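Local coordinates for protein 373aa long hypothetical citrate synthase (Sulfolobus tokodaii, PDB 1VGP) that is a hypothetical member of the citrate synthase family, a predominantly helical protein assembled from two copies of its chain, at residues Q287-V292 against V309-S314; A218-L223 against I315-L320; F226-S231 against N236-N241; M250-R255 against I295-L300. All blocks are in the same frame, centred on the assembly; numbering follows the deposited sequence.

Contact 1: residues Q287-V292 against V309-S314; sequences QIAEKV and VDFFSS
Between 287-292 and 309-314, F311 makes the contact, touching A289 and V292, which lie one turn apart on the facing side of helix 281-300. Before it in the chain, D310 turns its carboxylate elsewhere, with OD1 hydrogen-bonded to N219 ND2, while its carbonyl faces down the helix. F311 itself has CG anti to the backbone N (chi1 -172°), which sends the ring straight across the interface. The ring arrives edge first: A289 O lies near the ring plane, 3.3 Å from F311 CZ. On one flank A289 CB is 4.1 Å from F311 CE1, and on the other V292 CG1 is 4.0 Å from F311 CE2, so the end of the ring is held between a methyl, a carbonyl oxygen and a branched side chain. F312 follows and backs its neighbour, with F311 CD1 3.6 Å above the centre of the F312 ring. S314, one turn after D310, donates from OG to D310 O (3.0 Å), nearly along the C=O axis, which settles a buried hydroxyl within its own helix. F226 and F252 close round F311 with their rings. Across the helices the union is therefore apolar and carried by one aromatic, and the weakly positive ring edge beside A289 O probably adds a mild electrostatic attraction to the van der Waals contact.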
loop_
_atom_site.group_PDB
_atom_site.type_symbol
_atom_site.label_atom_id
_atom_site.label_comp_id
_atom_site.label_asym_id
_atom_site.label_seq_id
_atom_site.Cartn_x
_atom_site.Cartn_y
_atom_site.Cartn_z
ATOM N N GLN A 287 -5.368 32.296 -21.274
ATOM C CA GLN A 287 -4.554 33.407 -21.747
ATOM C C GLN A 287 -3.390 33.682 -20.804
ATOM O O GLN A 287 -2.277 33.938 -21.258
ATOM C CB GLN A 287 -5.401 34.667 -21.899
ATOM C CG GLN A 287 -6.632 34.489 -22.769
ATOM C CD GLN A 287 -7.224 35.814 -23.222
ATOM O OE1 GLN A 287 -6.873 36.329 -24.277
ATOM N NE2 GLN A 287 -8.129 36.369 -22.420
ATOM N N ILE A 288 -3.657 33.635 -19.496
ATOM C CA ILE A 288 -2.608 33.692 -18.470
ATOM C C ILE A 288 -1.534 32.665 -18.788
ATOM O O ILE A 288 -0.340 32.970 -18.818
ATOM C CB ILE A 288 -3.142 33.334 -17.050
ATOM C CG1 ILE A 288 -4.364 34.190 -16.682
ATOM C CG2 ILE A 288 -2.032 33.504 -16.022
ATOM C CD1 ILE A 288 -4.080 35.639 -16.580
ATOM N N ALA A 289 -1.986 31.436 -19.017
ATOM C CA ALA A 289 -1.113 30.276 -19.154
ATOM C C ALA A 289 -0.176 30.391 -20.363
ATOM O O ALA A 289 1.002 30.031 -20.290
ATOM C CB ALA A 289 -1.969 29.015 -19.263
ATOM N N GLU A 290 -0.692 30.894 -21.476
ATOM C CA GLU A 290 0.154 31.094 -22.640
ATOM C C GLU A 290 1.232 32.122 -22.344
ATOM O O GLU A 290 2.408 31.902 -22.630
ATOM C CB GLU A 290 -0.683 31.538 -23.841
ATOM C CG GLU A 290 -0.806 30.451 -24.890
ATOM C CD GLU A 290 -1.873 30.747 -25.917
ATOM O OE1 GLU A 290 -2.281 29.801 -26.638
ATOM O OE2 GLU A 290 -2.300 31.922 -26.004
ATOM N N LYS A 291 0.825 33.236 -21.751
ATOM C CA LYS A 291 1.765 34.253 -21.310
ATOM C C LYS A 291 2.852 33.685 -20.398
ATOM O O LYS A 291 4.037 34.004 -20.551
ATOM C CB LYS A 291 1.010 35.364 -20.586
ATOM C CG LYS A 291 0.639 36.520 -21.477
ATOM C CD LYS A 291 1.756 37.540 -21.522
ATOM C CE LYS A 291 1.688 38.339 -22.809
ATOM N NZ LYS A 291 1.468 37.438 -23.989
ATOM N N VAL A 292 2.449 32.847 -19.449
ATOM C CA VAL A 292 3.403 32.190 -18.559
ATOM C C VAL A 292 4.288 31.213 -19.334
ATOM O O VAL A 292 5.494 31.157 -19.100
ATOM C CB VAL A 292 2.672 31.426 -17.432
ATOM C CG1 VAL A 292 3.676 30.729 -16.539
ATOM C CG2 VAL A 292 1.833 32.387 -16.625
ATOM N N VAL A 309 3.104 18.087 -18.387
ATOM C CA VAL A 309 1.695 17.768 -18.546
ATOM C C VAL A 309 0.802 18.490 -17.534
ATOM O O VAL A 309 -0.292 18.923 -17.883
ATOM C CB VAL A 309 1.457 16.247 -18.447
ATOM C CG1 VAL A 309 1.738 15.765 -17.042
ATOM C CG2 VAL A 309 0.032 15.923 -18.853
ATOM N N ASP A 310 1.268 18.621 -16.294
ATOM C CA ASP A 310 0.486 19.277 -15.241
ATOM C C ASP A 310 0.125 20.711 -15.600
ATOM O O ASP A 310 -0.894 21.238 -15.153
ATOM C CB ASP A 310 1.252 19.292 -13.912
ATOM C CG ASP A 310 1.562 17.891 -13.395
ATOM O OD1 ASP A 310 2.590 17.740 -12.695
ATOM O OD2 ASP A 310 0.789 16.948 -13.690
ATOM N N PHE A 311 0.965 21.345 -16.407
ATOM C CA PHE A 311 0.769 22.739 -16.781
ATOM C C PHE A 311 -0.548 22.961 -17.516
ATOM O O PHE A 311 -1.193 23.986 -17.340
ATOM C CB PHE A 311 1.930 23.206 -17.654
ATOM C CG PHE A 311 1.917 24.675 -17.941
ATOM C CD1 PHE A 311 1.320 25.162 -19.098
ATOM C CD2 PHE A 311 2.502 25.576 -17.056
ATOM C CE1 PHE A 311 1.308 26.530 -19.380
ATOM C CE2 PHE A 311 2.494 26.950 -17.328
ATOM C CZ PHE A 311 1.894 27.425 -18.496
ATOM N N PHE A 312 -0.949 22.007 -18.342
ATOM C CA PHE A 312 -2.210 22.138 -19.042
ATOM C C PHE A 312 -3.287 21.229 -18.468
ATOM O O PHE A 312 -4.477 21.531 -18.576
ATOM C CB PHE A 312 -2.029 21.846 -20.530
ATOM C CG PHE A 312 -1.188 22.862 -21.248
ATOM C CD1 PHE A 312 0.074 22.517 -21.735
ATOM C CD2 PHE A 312 -1.658 24.154 -21.459
ATOM C CE1 PHE A 312 0.851 23.441 -22.423
ATOM C CE2 PHE A 312 -0.893 25.084 -22.143
ATOM C CZ PHE A 312 0.366 24.727 -22.629
ATOM N N SER A 313 -2.886 20.121 -17.857
ATOM C CA SER A 313 -3.867 19.144 -17.391
ATOM C C SER A 313 -4.820 19.749 -16.352
ATOM O O SER A 313 -5.975 19.327 -16.234
ATOM C CB SER A 313 -3.161 17.902 -16.817
ATOM O OG SER A 313 -2.741 18.104 -15.483
ATOM N N SER A 314 -4.349 20.751 -15.616
ATOM C CA SER A 314 -5.173 21.362 -14.579
ATOM C C SER A 314 -6.175 22.378 -15.131
ATOM O O SER A 314 -7.224 22.614 -14.532
ATOM C CB SER A 314 -4.286 22.026 -13.524
ATOM O OG SER A 314 -3.261 22.793 -14.123
#

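Contact 2: residues A218-L223 against I315-L320; sequences ANYEAL and IVFYSL
L223 and Y318 form the larger part of a helix-helix junction in a bundle of five helices that is consistent with the small domain of the citrate synthase fold. The first part of helix 221-228 packs against the last turns of helix 309-319, with L223 and I315 closest in backbone. L223 has more surface buried than any other residue here. Its CD1 lies over one face of the Y318 ring, 4.0 Å from the centroid and 30° off the normal, a CH-pi contact, with Y318 CD2 the nearest atom at 3.5 Å. In Y318, CG anti to the backbone N (chi1 -165°) swings the ring toward L223. Its hydroxyl is hydrogen-bonded to K227 NZ, further along helix 221-228.

F317 carries the other patch. It offers its edge to Y220, whose ring is inclined at 64° with centroids 5.8 Å apart. F327, at the start of helix 327-346, meets both rings. The helix carrying F317 and Y318 is also tied within itself, since I315 O accepts both S319 N and S319 OG. At the F317 edge, Y220 OH stands 3.6 Å from F317 CE2, near the plane of the phenylalanine ring.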
loop_
_atom_site.group_PDB
_atom_site.type_symbol
_atom_site.label_atom_id
_atom_site.label_comp_id
_atom_site.label_asym_id
_atom_site.label_seq_id
_atom_site.Cartn_x
_atom_site.Cartn_y
_atom_site.Cartn_z
ATOM N N ALA A 218 0.998 15.038 -10.716
ATOM C CA ALA A 218 -0.233 15.245 -9.949
ATOM C C ALA A 218 -0.105 16.468 -9.073
ATOM O O ALA A 218 -0.302 16.393 -7.859
ATOM C CB ALA A 218 -0.552 14.012 -9.096
ATOM N N ASN A 219 0.231 17.600 -9.682
ATOM C CA ASN A 219 0.541 18.789 -8.906
ATOM C C ASN A 219 -0.631 19.736 -8.871
ATOM O O ASN A 219 -1.239 19.939 -7.816
ATOM C CB ASN A 219 1.782 19.463 -9.485
ATOM C CG ASN A 219 3.057 18.760 -9.074
ATOM O OD1 ASN A 219 3.304 18.543 -7.890
ATOM N ND2 ASN A 219 3.875 18.387 -10.062
ATOM N N TYR A 220 -0.962 20.311 -10.024
ATOM C CA TYR A 220 -2.194 21.102 -10.159
ATOM C C TYR A 220 -2.146 22.384 -9.337
ATOM O O TYR A 220 -3.169 23.028 -9.111
ATOM C CB TYR A 220 -3.390 20.241 -9.745
ATOM C CG TYR A 220 -3.372 18.894 -10.417
ATOM C CD1 TYR A 220 -3.353 17.720 -9.668
ATOM C CD2 TYR A 220 -3.323 18.793 -11.807
ATOM C CE1 TYR A 220 -3.279 16.475 -10.289
ATOM C CE2 TYR A 220 -3.248 17.562 -12.437
ATOM C CZ TYR A 220 -3.225 16.405 -11.677
ATOM O OH TYR A 220 -3.135 15.186 -12.298
ATOM N N GLU A 221 -0.942 22.752 -8.907
ATOM C CA GLU A 221 -0.713 24.049 -8.290
ATOM C C GLU A 221 -0.694 25.107 -9.386
ATOM O O GLU A 221 -0.793 26.304 -9.112
ATOM C CB GLU A 221 0.619 24.033 -7.532
ATOM C CG GLU A 221 0.499 23.567 -6.088
ATOM C CD GLU A 221 0.142 24.704 -5.137
ATOM O OE1 GLU A 221 -0.417 24.427 -4.050
ATOM O OE2 GLU A 221 0.423 25.873 -5.481
ATOM N N ALA A 222 -0.583 24.640 -10.628
ATOM C CA ALA A 222 -0.549 25.494 -11.812
ATOM C C ALA A 222 -1.841 26.269 -12.023
ATOM O O ALA A 222 -1.808 27.451 -12.377
ATOM C CB ALA A 222 -0.246 24.659 -13.049
ATOM N N LEU A 223 -2.976 25.603 -11.820
ATOM C CA LEU A 223 -4.279 26.260 -11.890
ATOM C C LEU A 223 -4.351 27.389 -10.870
ATOM O O LEU A 223 -4.864 28.472 -11.159
ATOM C CB LEU A 223 -5.399 25.257 -11.604
ATOM C CG LEU A 223 -6.714 25.370 -12.388
ATOM C CD1 LEU A 223 -7.853 24.945 -11.476
ATOM C CD2 LEU A 223 -6.936 26.779 -12.896
ATOM N N ILE A 315 -5.860 22.984 -16.270
ATOM C CA ILE A 315 -6.863 23.780 -16.965
ATOM C C ILE A 315 -7.941 22.847 -17.506
ATOM O O ILE A 315 -9.136 23.105 -17.348
ATOM C CB ILE A 315 -6.248 24.581 -18.134
ATOM C CG1 ILE A 315 -5.455 25.769 -17.588
ATOM C CG2 ILE A 315 -7.348 25.112 -19.049
ATOM C CD1 ILE A 315 -4.713 26.555 -18.649
ATOM N N VAL A 316 -7.506 21.761 -18.140
ATOM C CA VAL A 316 -8.420 20.819 -18.765
ATOM C C VAL A 316 -9.379 20.187 -17.753
ATOM O O VAL A 316 -10.600 20.270 -17.908
ATOM C CB VAL A 316 -7.639 19.698 -19.485
ATOM C CG1 VAL A 316 -8.575 18.535 -19.838
ATOM C CG2 VAL A 316 -6.974 20.266 -20.737
ATOM N N PHE A 317 -8.822 19.561 -16.718
ATOM C CA PHE A 317 -9.627 18.968 -15.661
ATOM C C PHE A 317 -10.663 19.978 -15.157
ATOM O O PHE A 317 -11.813 19.634 -14.864
ATOM C CB PHE A 317 -8.727 18.513 -14.507
ATOM C CG PHE A 317 -7.963 17.239 -14.784
ATOM C CD1 PHE A 317 -8.486 16.251 -15.614
ATOM C CD2 PHE A 317 -6.717 17.022 -14.199
ATOM C CE1 PHE A 317 -7.784 15.061 -15.862
ATOM C CE2 PHE A 317 -6.010 15.840 -14.440
ATOM C CZ PHE A 317 -6.542 14.859 -15.272
ATOM N N TYR A 318 -10.242 21.233 -15.057
ATOM C CA TYR A 318 -11.105 22.311 -14.603
ATOM C C TYR A 318 -12.224 22.520 -15.623
ATOM O O TYR A 318 -13.400 22.418 -15.285
ATOM C CB TYR A 318 -10.268 23.580 -14.441
ATOM C CG TYR A 318 -10.921 24.698 -13.654
ATOM C CD1 TYR A 318 -11.164 25.937 -14.253
ATOM C CD2 TYR A 318 -11.259 24.539 -12.304
ATOM C CE1 TYR A 318 -11.717 26.990 -13.538
ATOM C CE2 TYR A 318 -11.816 25.589 -11.574
ATOM C CZ TYR A 318 -12.041 26.812 -12.198
ATOM O OH TYR A 318 -12.586 27.876 -11.510
ATOM N N SER A 319 -11.859 22.782 -16.874
ATOM C CA SER A 319 -12.853 22.960 -17.924
ATOM C C SER A 319 -13.828 21.803 -18.008
ATOM O O SER A 319 -14.959 21.979 -18.454
ATOM C CB SER A 319 -12.183 23.122 -19.280
ATOM O OG SER A 319 -11.028 23.918 -19.163
ATOM N N LEU A 320 -13.391 20.616 -17.607
ATOM C CA LEU A 320 -14.201 19.423 -17.802
ATOM C C LEU A 320 -15.152 19.197 -16.622
ATOM O O LEU A 320 -15.908 18.224 -16.596
ATOM C CB LEU A 320 -13.293 18.203 -17.999
ATOM C CG LEU A 320 -12.643 18.105 -19.378
ATOM C CD1 LEU A 320 -11.755 16.879 -19.461
ATOM C CD2 LEU A 320 -13.723 18.031 -20.441
#

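Contact 3: residues F226-S231 against N236-N241; sequences FKEIGS and NDYILN
I229 and Y238 bring the two backbones to within 6.8 Å between their CA atoms, at the point where the chain leaves the helical conformation after E228 and is about to turn into helix 235-244. A short connection joins helix 221-228 to helix 235-244, which turns off strongly from it, and Y238 is the main side chain here, with CG anti to the backbone N so that the ring reaches back over the end of helix 221-228. I229 CG1 sits over the centre of one ring face, 3.5 Å from the centroid and 12° off the normal, a CH-pi contact. The rest of its chain runs on across the same ring, with I229 CD1 3.5 Å from Y238 CD2. That same methyl also meets I239 CD1 at 3.9 Å, the next residue along the helix.

At the far end of the ring, Y238 OH donates to E228 OE2 (2.6 Å). The carboxylate oxygen lies near the plane of the ring, but the hydroxyl comes from above the carboxylate plane, 46° out of it, and the two planes are almost perpendicular. E228 reaches this position with CG between its backbone N and carbonyl carbon (chi1 59°) and the chain extended beyond. Its other oxygen, OE1, forms a salt bridge with K224 NZ. With a phenol on one oxygen and an ammonium on the other, the carboxylate probably stays ionised, and the tyrosine combines an apolar face with a polar tip at a partly buried turn.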
loop_
_atom_site.group_PDB
_atom_site.type_symbol
_atom_site.label_atom_id
_atom_site.label_comp_id
_atom_site.label_asym_id
_atom_site.label_seq_id
_atom_site.Cartn_x
_atom_site.Cartn_y
_atom_site.Cartn_z
ATOM N N PHE A 226 -2.277 30.356 -12.129
ATOM C CA PHE A 226 -3.020 31.120 -13.128
ATOM C C PHE A 226 -4.083 31.976 -12.442
ATOM O O PHE A 226 -4.365 33.090 -12.866
ATOM C CB PHE A 226 -3.705 30.194 -14.139
ATOM C CG PHE A 226 -2.769 29.276 -14.868
ATOM C CD1 PHE A 226 -1.478 29.682 -15.186
ATOM C CD2 PHE A 226 -3.184 27.998 -15.240
ATOM C CE1 PHE A 226 -0.614 28.827 -15.863
ATOM C CE2 PHE A 226 -2.331 27.138 -15.916
ATOM C CZ PHE A 226 -1.040 27.553 -16.228
ATOM N N LYS A 227 -4.681 31.435 -11.388
ATOM C CA LYS A 227 -5.741 32.138 -10.693
ATOM C C LYS A 227 -5.213 33.395 -10.008
ATOM O O LYS A 227 -5.790 34.472 -10.159
ATOM C CB LYS A 227 -6.415 31.214 -9.668
ATOM C CG LYS A 227 -7.576 30.386 -10.249
ATOM C CD LYS A 227 -7.932 29.188 -9.366
ATOM C CE LYS A 227 -9.189 28.477 -9.856
ATOM N NZ LYS A 227 -10.264 29.442 -10.225
ATOM N N GLU A 228 -4.109 33.275 -9.272
ATOM C CA GLU A 228 -3.629 34.420 -8.515
ATOM C C GLU A 228 -2.940 35.485 -9.364
ATOM O O GLU A 228 -3.002 36.668 -9.038
ATOM C CB GLU A 228 -2.732 33.973 -7.355
ATOM C CG GLU A 228 -1.502 33.180 -7.706
ATOM C CD GLU A 228 -0.817 32.627 -6.463
ATOM O OE1 GLU A 228 -1.485 31.906 -5.682
ATOM O OE2 GLU A 228 0.385 32.910 -6.260
ATOM N N ILE A 229 -2.304 35.087 -10.462
ATOM C CA ILE A 229 -2.034 36.053 -11.531
ATOM C C ILE A 229 -3.381 36.494 -12.074
ATOM O O ILE A 229 -4.102 35.701 -12.667
ATOM C CB ILE A 229 -1.234 35.436 -12.689
ATOM C CG1 ILE A 229 -0.037 34.638 -12.155
ATOM C CG2 ILE A 229 -0.763 36.533 -13.626
ATOM C CD1 ILE A 229 0.661 33.799 -13.207
ATOM N N GLY A 230 -3.740 37.753 -11.878
ATOM C CA GLY A 230 -5.110 38.138 -12.185
ATOM C C GLY A 230 -5.396 38.270 -13.673
ATOM O O GLY A 230 -6.092 37.451 -14.267
ATOM N N SER A 231 -4.867 39.337 -14.259
ATOM C CA SER A 231 -4.878 39.526 -15.694
ATOM C C SER A 231 -3.656 38.810 -16.262
ATOM O O SER A 231 -2.807 38.330 -15.518
ATOM C CB SER A 231 -4.788 41.031 -16.009
ATOM O OG SER A 231 -5.459 41.351 -17.213
ATOM N N ASN A 236 4.032 38.690 -16.207
ATOM C CA ASN A 236 5.480 38.875 -16.230
ATOM C C ASN A 236 6.099 39.372 -14.921
ATOM O O ASN A 236 7.193 38.931 -14.577
ATOM C CB ASN A 236 5.882 39.794 -17.378
ATOM C CG ASN A 236 5.924 39.062 -18.710
ATOM O OD1 ASN A 236 5.503 37.908 -18.811
ATOM N ND2 ASN A 236 6.428 39.729 -19.739
ATOM N N ASP A 237 5.439 40.271 -14.184
ATOM C CA ASP A 237 6.003 40.684 -12.895
ATOM C C ASP A 237 5.907 39.518 -11.929
ATOM O O ASP A 237 6.817 39.282 -11.135
ATOM C CB ASP A 237 5.260 41.877 -12.287
ATOM C CG ASP A 237 5.470 43.173 -13.061
ATOM O OD1 ASP A 237 6.613 43.459 -13.478
ATOM O OD2 ASP A 237 4.471 43.913 -13.244
ATOM N N TYR A 238 4.796 38.795 -12.002
ATOM C CA TYR A 238 4.560 37.664 -11.119
ATOM C C TYR A 238 5.685 36.638 -11.274
ATOM O O TYR A 238 6.344 36.278 -10.301
ATOM C CB TYR A 238 3.202 37.022 -11.439
ATOM C CG TYR A 238 2.858 35.805 -10.607
ATOM C CD1 TYR A 238 2.081 35.916 -9.457
ATOM C CD2 TYR A 238 3.315 34.534 -10.971
ATOM C CE1 TYR A 238 1.765 34.791 -8.686
ATOM C CE2 TYR A 238 3.008 33.411 -10.210
ATOM C CZ TYR A 238 2.235 33.544 -9.068
ATOM O OH TYR A 238 1.945 32.426 -8.306
ATOM N N ILE A 239 5.909 36.185 -12.505
ATOM C CA ILE A 239 6.860 35.117 -12.759
ATOM C C ILE A 239 8.281 35.587 -12.499
ATOM O O ILE A 239 9.092 34.863 -11.910
ATOM C CB ILE A 239 6.743 34.599 -14.210
ATOM C CG1 ILE A 239 5.734 33.451 -14.262
ATOM C CG2 ILE A 239 8.086 34.096 -14.712
ATOM C CD1 ILE A 239 4.344 33.897 -14.560
ATOM N N LEU A 240 8.590 36.800 -12.936
ATOM C CA LEU A 240 9.929 37.329 -12.754
ATOM C C LEU A 240 10.198 37.548 -11.279
ATOM O O LEU A 240 11.319 37.357 -10.799
ATOM C CB LEU A 240 10.096 38.637 -13.541
ATOM C CG LEU A 240 10.980 38.559 -14.802
ATOM C CD1 LEU A 240 11.080 37.121 -15.321
ATOM C CD2 LEU A 240 10.413 39.463 -15.864
ATOM N N ASN A 241 9.164 37.921 -10.538
ATOM C CA ASN A 241 9.312 38.021 -9.099
ATOM C C ASN A 241 9.617 36.655 -8.501
ATOM O O ASN A 241 10.437 36.525 -7.592
ATOM C CB ASN A 241 8.050 38.579 -8.463
ATOM C CG ASN A 241 8.227 38.815 -6.976
ATOM O OD1 ASN A 241 7.639 38.118 -6.148
ATOM N ND2 ASN A 241 9.069 39.792 -6.628
#

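Contact 4: residues M250-R255 against I295-L300; sequences MGFGHR and IGIKYL
F252 meets G296, I297 and L300 on one side of helix 281-300, and every contact between the two segments runs through its ring. Contacts with the helix backbone come first. F252 CE1 is 3.6 Å from G296 C and 3.7 Å from I297 N, and F252 CZ is 3.7 Å from G296 CA. With no side chain on G296, the end of the ring lies directly against the main chain.

Apolar side-chain contacts flank this approach. L300 CD2 is 4.1 Å from F252 CD1, and I297 CG1 is 4.3 Å from F252 CE1. From the loop's own chain, M250 O lies at the edge of the F252 ring, in its plane.

Polar interactions belong to the loop itself. G251 and G253 are held by backbone hydrogen bonds to N308 and Y306, and H254 ND1 accepts from the backbone N atoms of V256 and Y257. The phenylalanine thus ties the loop 250-255 to helix 281-300 while its neighbours face other partners. The run from G251 to R255, with its Gly-Phe-Gly-His sequence, is the start of the signature motif of the citrate synthase family.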
loop_
_atom_site.group_PDB
_atom_site.type_symbol
_atom_site.label_atom_id
_atom_site.label_comp_id
_atom_site.label_asym_id
_atom_site.label_seq_id
_atom_site.Cartn_x
_atom_site.Cartn_y
_atom_site.Cartn_z
ATOM N N MET A 250 5.182 26.548 -11.320
ATOM C CA MET A 250 4.298 25.387 -11.373
ATOM C C MET A 250 4.038 24.955 -12.803
ATOM O O MET A 250 3.781 25.785 -13.677
ATOM C CB MET A 250 2.971 25.707 -10.688
ATOM C CG MET A 250 3.127 26.398 -9.346
ATOM S SD MET A 250 4.146 25.437 -8.207
ATOM C CE MET A 250 3.483 26.014 -6.640
ATOM N N GLY A 251 4.111 23.648 -13.035
ATOM C CA GLY A 251 3.881 23.110 -14.363
ATOM C C GLY A 251 5.108 23.179 -15.251
ATOM O O GLY A 251 5.024 22.967 -16.462
ATOM N N PHE A 252 6.255 23.483 -14.656
ATOM C CA PHE A 252 7.501 23.479 -15.404
ATOM C C PHE A 252 8.476 22.481 -14.815
ATOM O O PHE A 252 8.319 22.050 -13.677
ATOM C CB PHE A 252 8.127 24.862 -15.398
ATOM C CG PHE A 252 7.717 25.717 -16.560
ATOM C CD1 PHE A 252 8.611 25.982 -17.594
ATOM C CD2 PHE A 252 6.444 26.279 -16.612
ATOM C CE1 PHE A 252 8.238 26.798 -18.664
ATOM C CE2 PHE A 252 6.058 27.102 -17.682
ATOM C CZ PHE A 252 6.953 27.364 -18.709
ATOM N N GLY A 253 9.486 22.117 -15.593
ATOM C CA GLY A 253 10.506 21.215 -15.100
ATOM C C GLY A 253 10.028 19.781 -15.052
ATOM O O GLY A 253 8.828 19.520 -14.984
ATOM N N HIS A 254 10.966 18.844 -15.099
ATOM C CA HIS A 254 10.628 17.434 -15.030
ATOM C C HIS A 254 11.842 16.545 -14.786
ATOM O O HIS A 254 12.916 16.770 -15.338
ATOM C CB HIS A 254 9.922 16.994 -16.310
ATOM C CG HIS A 254 9.258 15.662 -16.191
ATOM N ND1 HIS A 254 9.931 14.478 -16.406
ATOM C CD2 HIS A 254 7.994 15.325 -15.854
ATOM C CE1 HIS A 254 9.105 13.468 -16.204
ATOM N NE2 HIS A 254 7.924 13.951 -15.869
ATOM N N ARG A 255 11.645 15.527 -13.956
ATOM C CA ARG A 255 12.720 14.647 -13.533
ATOM C C ARG A 255 13.390 13.936 -14.706
ATOM O O ARG A 255 14.573 13.614 -14.643
ATOM C CB ARG A 255 12.176 13.603 -12.555
ATOM C CG ARG A 255 13.220 12.989 -11.654
ATOM C CD ARG A 255 12.579 12.430 -10.400
ATOM N NE ARG A 255 11.614 11.382 -10.710
ATOM C CZ ARG A 255 11.949 10.138 -11.044
ATOM N NH1 ARG A 255 10.998 9.244 -11.309
ATOM N NH2 ARG A 255 13.234 9.794 -11.111
ATOM N N ILE A 295 7.014 33.388 -21.350
ATOM C CA ILE A 295 8.124 33.945 -20.577
ATOM C C ILE A 295 8.846 32.830 -19.823
ATOM O O ILE A 295 10.065 32.897 -19.604
ATOM C CB ILE A 295 7.630 35.021 -19.562
ATOM C CG1 ILE A 295 8.826 35.682 -18.869
ATOM C CG2 ILE A 295 6.711 34.381 -18.525
ATOM C CD1 ILE A 295 8.486 36.990 -18.177
ATOM N N GLY A 296 8.089 31.807 -19.437
ATOM C CA GLY A 296 8.676 30.668 -18.758
ATOM C C GLY A 296 9.697 29.953 -19.618
ATOM O O GLY A 296 10.829 29.719 -19.181
ATOM N N ILE A 297 9.301 29.605 -20.840
ATOM C CA ILE A 297 10.232 28.988 -21.785
ATOM C C ILE A 297 11.450 29.889 -22.051
ATOM O O ILE A 297 12.584 29.410 -22.121
ATOM C CB ILE A 297 9.524 28.656 -23.124
ATOM C CG1 ILE A 297 8.498 27.537 -22.903
ATOM C CG2 ILE A 297 10.540 28.227 -24.160
ATOM C CD1 ILE A 297 7.656 27.234 -24.125
ATOM N N LYS A 298 11.204 31.190 -22.181
ATOM C CA LYS A 298 12.270 32.151 -22.427
ATOM C C LYS A 298 13.352 32.055 -21.360
ATOM O O LYS A 298 14.514 31.800 -21.673
ATOM C CB LYS A 298 11.699 33.567 -22.466
ATOM C CG LYS A 298 12.708 34.661 -22.801
ATOM C CD LYS A 298 12.134 36.032 -22.445
ATOM C CE LYS A 298 13.123 37.157 -22.692
ATOM N NZ LYS A 298 12.640 38.081 -23.754
ATOM N N TYR A 299 12.976 32.245 -20.098
ATOM C CA TYR A 299 13.956 32.272 -19.012
ATOM C C TYR A 299 14.459 30.905 -18.566
ATOM O O TYR A 299 15.625 30.757 -18.197
ATOM C CB TYR A 299 13.384 33.014 -17.801
ATOM C CG TYR A 299 13.535 34.512 -17.907
ATOM C CD1 TYR A 299 14.582 35.170 -17.269
ATOM C CD2 TYR A 299 12.650 35.265 -18.673
ATOM C CE1 TYR A 299 14.740 36.546 -17.396
ATOM C CE2 TYR A 299 12.799 36.634 -18.807
ATOM C CZ TYR A 299 13.841 37.268 -18.166
ATOM O OH TYR A 299 13.984 38.631 -18.282
ATOM N N LEU A 300 13.591 29.901 -18.601
ATOM C CA LEU A 300 13.918 28.595 -18.035
ATOM C C LEU A 300 14.336 27.591 -19.093
ATOM O O LEU A 300 15.057 26.632 -18.804
ATOM C CB LEU A 300 12.717 28.056 -17.264
ATOM C CG LEU A 300 12.576 28.533 -15.817
ATOM C CD1 LEU A 300 12.861 30.021 -15.728
ATOM C CD2 LEU A 300 11.167 28.222 -15.336
#

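Overall arrangement
The four contacts belong to one helical region. Contacts 1, 2 and 4 are buried, whereas contact 3, at about 27 Å from the chain's centre the most peripheral, is partly open. Contacts 1 and 2 share helix 309-319, contacts 1 and 4 share helix 281-300, and contacts 2 and 3 share helix 221-228. All four touch one another, with the centre of contact 1 9 to 12 Å from the others. The chemistry changes with position: the buried contacts rest on aromatic rings against apolar groups and backbone, while contact 3 alone carries a side-chain hydrogen bond between its segments. Polar links also tie helix 309-319 to the loop before helix 221-228 and to that helix's last turn.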